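Eukaryotic translation initiation factor 4 gamma 2 (Homo sapiens, PDB 4IUL) probably acts in translation initiation as an eIF4G-family factor, its HEAT-repeat MIF4G domain interacting with the helicase eIF4A. Local coordinates at residues K53-L56 with K57-L61. Sequence-based numbering, arbitrary orientation.
Sequences KLIL and KGVIL. With SO4 (sulfate ion), chain D.
Sulfate oxygen O4 is gripped by two lysine ammonium groups one helical turn apart: K57 NZ donates to it over 3.0 Å and K53 NZ over 3.1 Å. K53 NZ also reaches the neighbouring oxygen O2 at 3.2 Å, so its ammonium bridges one edge of the anion. The two chains run side by side in the same direction but by different routes. K57 is extended all the way beyond CG, whereas K53 sends CG anti to its backbone nitrogen and then bends at chi3 (73°), which carries its tip round to the sulfate. Their aliphatic parts meet where K53 CG lies 4.1 Å from K57 CE. K53 NZ and K57 NZ stay 5.2 Å apart, and the anion between them probably offsets their like charges. R110 NH1, from helix 107-127, is a third donor to this sulfate, an ion probably taken up from the crystallisation liquor.

Both lysines lie on the first turns of helix 53-69, in the all-helical HEAT-repeat fold of the MIF4G domain. Backbone i to i+4 bonds run through this turn. The bond from V59 N to I55 O is nearly straight at the hydrogen (173°), while that from G58 N to L54 O is weak. On a different side of the helix from the lysines, I55 and V59 each contribute a CG2 methyl, 4.1 Å apart, and V59 CG2 also presses on I55 O at 3.1 Å. I60 CG1, set beside its own backbone nitrogen by chi1 of -69°, approaches L56 O at 3.4 Å. Two neighbouring helices pack on this segment: L54 and I55 touch helix 13-31 through F23 and I22, whereas I60 meets F108 and L111 of helix 107-127.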
ATOM      1  N   LYS A  53       4.837  15.796  16.941  1.00 29.71           N
ATOM      2  CA  LYS A  53       4.303  14.444  16.855  1.00 29.51           C
ATOM      3  C   LYS A  53       2.807  14.458  16.541  1.00 26.67           C
ATOM      4  O   LYS A  53       2.338  13.745  15.651  1.00 24.92           O
ATOM      5  CB  LYS A  53       4.558  13.671  18.165  1.00 31.45           C
ATOM      6  CG  LYS A  53       4.019  12.233  18.137  1.00 32.72           C
ATOM      7  CD  LYS A  53       4.713  11.297  19.142  1.00 36.26           C
ATOM      8  CE  LYS A  53       4.307  11.581  20.581  1.00 36.41           C
ATOM      9  NZ  LYS A  53       4.761  10.512  21.523  1.00 37.44           N
ATOM     10  N   LEU A  54       2.067  15.273  17.284  1.00 25.43           N
ATOM     11  CA  LEU A  54       0.622  15.392  17.118  1.00 24.87           C
ATOM     12  C   LEU A  54       0.231  15.750  15.683  1.00 24.78           C
ATOM     13  O   LEU A  54      -0.672  15.148  15.109  1.00 26.55           O
ATOM     14  CB  LEU A  54       0.080  16.438  18.098  1.00 25.79           C
ATOM     15  CG  LEU A  54      -1.433  16.670  18.098  1.00 28.44           C
ATOM     16  CD1 LEU A  54      -1.877  17.131  19.489  1.00 28.06           C
ATOM     17  CD2 LEU A  54      -1.806  17.694  17.016  1.00 25.73           C
ATOM     18  N   ILE A  55       0.916  16.726  15.103  1.00 22.79           N
ATOM     19  CA  ILE A  55       0.627  17.134  13.739  1.00 23.98           C
ATOM     20  C   ILE A  55       0.994  16.019  12.760  1.00 24.96           C
ATOM     21  O   ILE A  55       0.286  15.808  11.768  1.00 23.14           O
ATOM     22  CB  ILE A  55       1.371  18.447  13.396  1.00 25.05           C
ATOM     23  CG1 ILE A  55       0.703  19.608  14.138  1.00 28.21           C
ATOM     24  CG2 ILE A  55       1.347  18.704  11.910  1.00 23.81           C
ATOM     25  CD1 ILE A  55       1.424  20.922  14.012  1.00 31.99           C
ATOM     26  N   LEU A  56       2.084  15.300  13.035  1.00 24.26           N
ATOM     27  CA  LEU A  56       2.486  14.191  12.160  1.00 25.48           C
ATOM     28  C   LEU A  56       1.400  13.104  12.114  1.00 25.23           C
ATOM     29  O   LEU A  56       1.084  12.573  11.038  1.00 25.08           O
ATOM     30  CB  LEU A  56       3.810  13.570  12.631  1.00 25.84           C
ATOM     31  CG  LEU A  56       5.101  14.381  12.479  1.00 28.41           C
ATOM     32  CD1 LEU A  56       6.290  13.559  12.994  1.00 28.47           C
ATOM     33  CD2 LEU A  56       5.305  14.750  11.013  1.00 26.69           C
ATOM     34  N   LYS A  57       0.822  12.784  13.273  1.00 24.21           N
ATOM     35  CA  LYS A  57      -0.222  11.753  13.343  1.00 26.71           C
ATOM     36  C   LYS A  57      -1.419  12.063  12.450  1.00 26.14           C
ATOM     37  O   LYS A  57      -1.958  11.168  11.802  1.00 26.50           O
ATOM     38  CB  LYS A  57      -0.725  11.562  14.779  1.00 27.69           C
ATOM     39  CG  LYS A  57       0.244  10.851  15.718  1.00 31.58           C
ATOM     40  CD  LYS A  57      -0.371  10.704  17.109  1.00 30.85           C
ATOM     41  CE  LYS A  57       0.576   9.998  18.049  1.00 30.59           C
ATOM     42  NZ  LYS A  57       0.032   9.956  19.419  1.00 31.54           N
ATOM     43  N   GLY A  58      -1.836  13.325  12.432  1.00 25.05           N
ATOM     44  CA  GLY A  58      -2.965  13.728  11.606  1.00 24.40           C
ATOM     45  C   GLY A  58      -2.614  13.698  10.129  1.00 25.15           C
ATOM     46  O   GLY A  58      -3.364  13.156   9.310  1.00 26.51           O
ATOM     47  N   VAL A  59      -1.474  14.287   9.785  1.00 24.70           N
ATOM     48  CA  VAL A  59      -1.009  14.298   8.403  1.00 25.10           C
ATOM     49  C   VAL A  59      -1.023  12.889   7.806  1.00 24.23           C
ATOM     50  O   VAL A  59      -1.507  12.687   6.697  1.00 24.96           O
ATOM     51  CB  VAL A  59       0.428  14.866   8.300  1.00 24.60           C
ATOM     52  CG1 VAL A  59       0.972  14.665   6.878  1.00 25.34           C
ATOM     53  CG2 VAL A  59       0.427  16.344   8.670  1.00 24.43           C
ATOM     54  N   ILE A  60      -0.492  11.917   8.546  1.00 25.29           N
ATOM     55  CA  ILE A  60      -0.451  10.523   8.080  1.00 23.98           C
ATOM     56  C   ILE A  60      -1.858   9.961   7.907  1.00 23.42           C
ATOM     57  O   ILE A  60      -2.137   9.235   6.949  1.00 20.31           O
ATOM     58  CB  ILE A  60       0.348   9.629   9.068  1.00 25.79           C
ATOM     59  CG1 ILE A  60       1.837   9.999   9.005  1.00 26.74           C
ATOM     60  CG2 ILE A  60       0.151   8.157   8.732  1.00 23.90           C
ATOM     61  CD1 ILE A  60       2.677   9.387  10.107  1.00 28.08           C
ATOM     62  N   LEU A  61      -2.738  10.302   8.843  1.00 22.15           N
ATOM     63  CA  LEU A  61      -4.118   9.854   8.789  1.00 23.57           C
ATOM     64  C   LEU A  61      -4.795  10.384   7.520  1.00 23.32           C
ATOM     65  O   LEU A  61      -5.515   9.660   6.835  1.00 22.99           O
ATOM     66  CB  LEU A  61      -4.879  10.352  10.026  1.00 26.00           C
ATOM     67  CG  LEU A  61      -6.367   9.984  10.060  1.00 29.27           C
ATOM     68  CD1 LEU A  61      -6.505   8.454  10.095  1.00 29.27           C
ATOM     69  CD2 LEU A  61      -7.030  10.608  11.275  1.00 28.46           C
TER
HETATM   70  S   SO4 D 402       2.847   7.463  20.424  1.00 55.97           S
HETATM   71  O1  SO4 D 402       2.616   6.373  21.389  1.00 58.94           O
HETATM   72  O2  SO4 D 402       4.295   7.661  20.238  1.00 58.06           O
HETATM   73  O3  SO4 D 402       2.228   7.108  19.137  1.00 57.96           O
HETATM   74  O4  SO4 D 402       2.246   8.709  20.936  1.00 58.53           O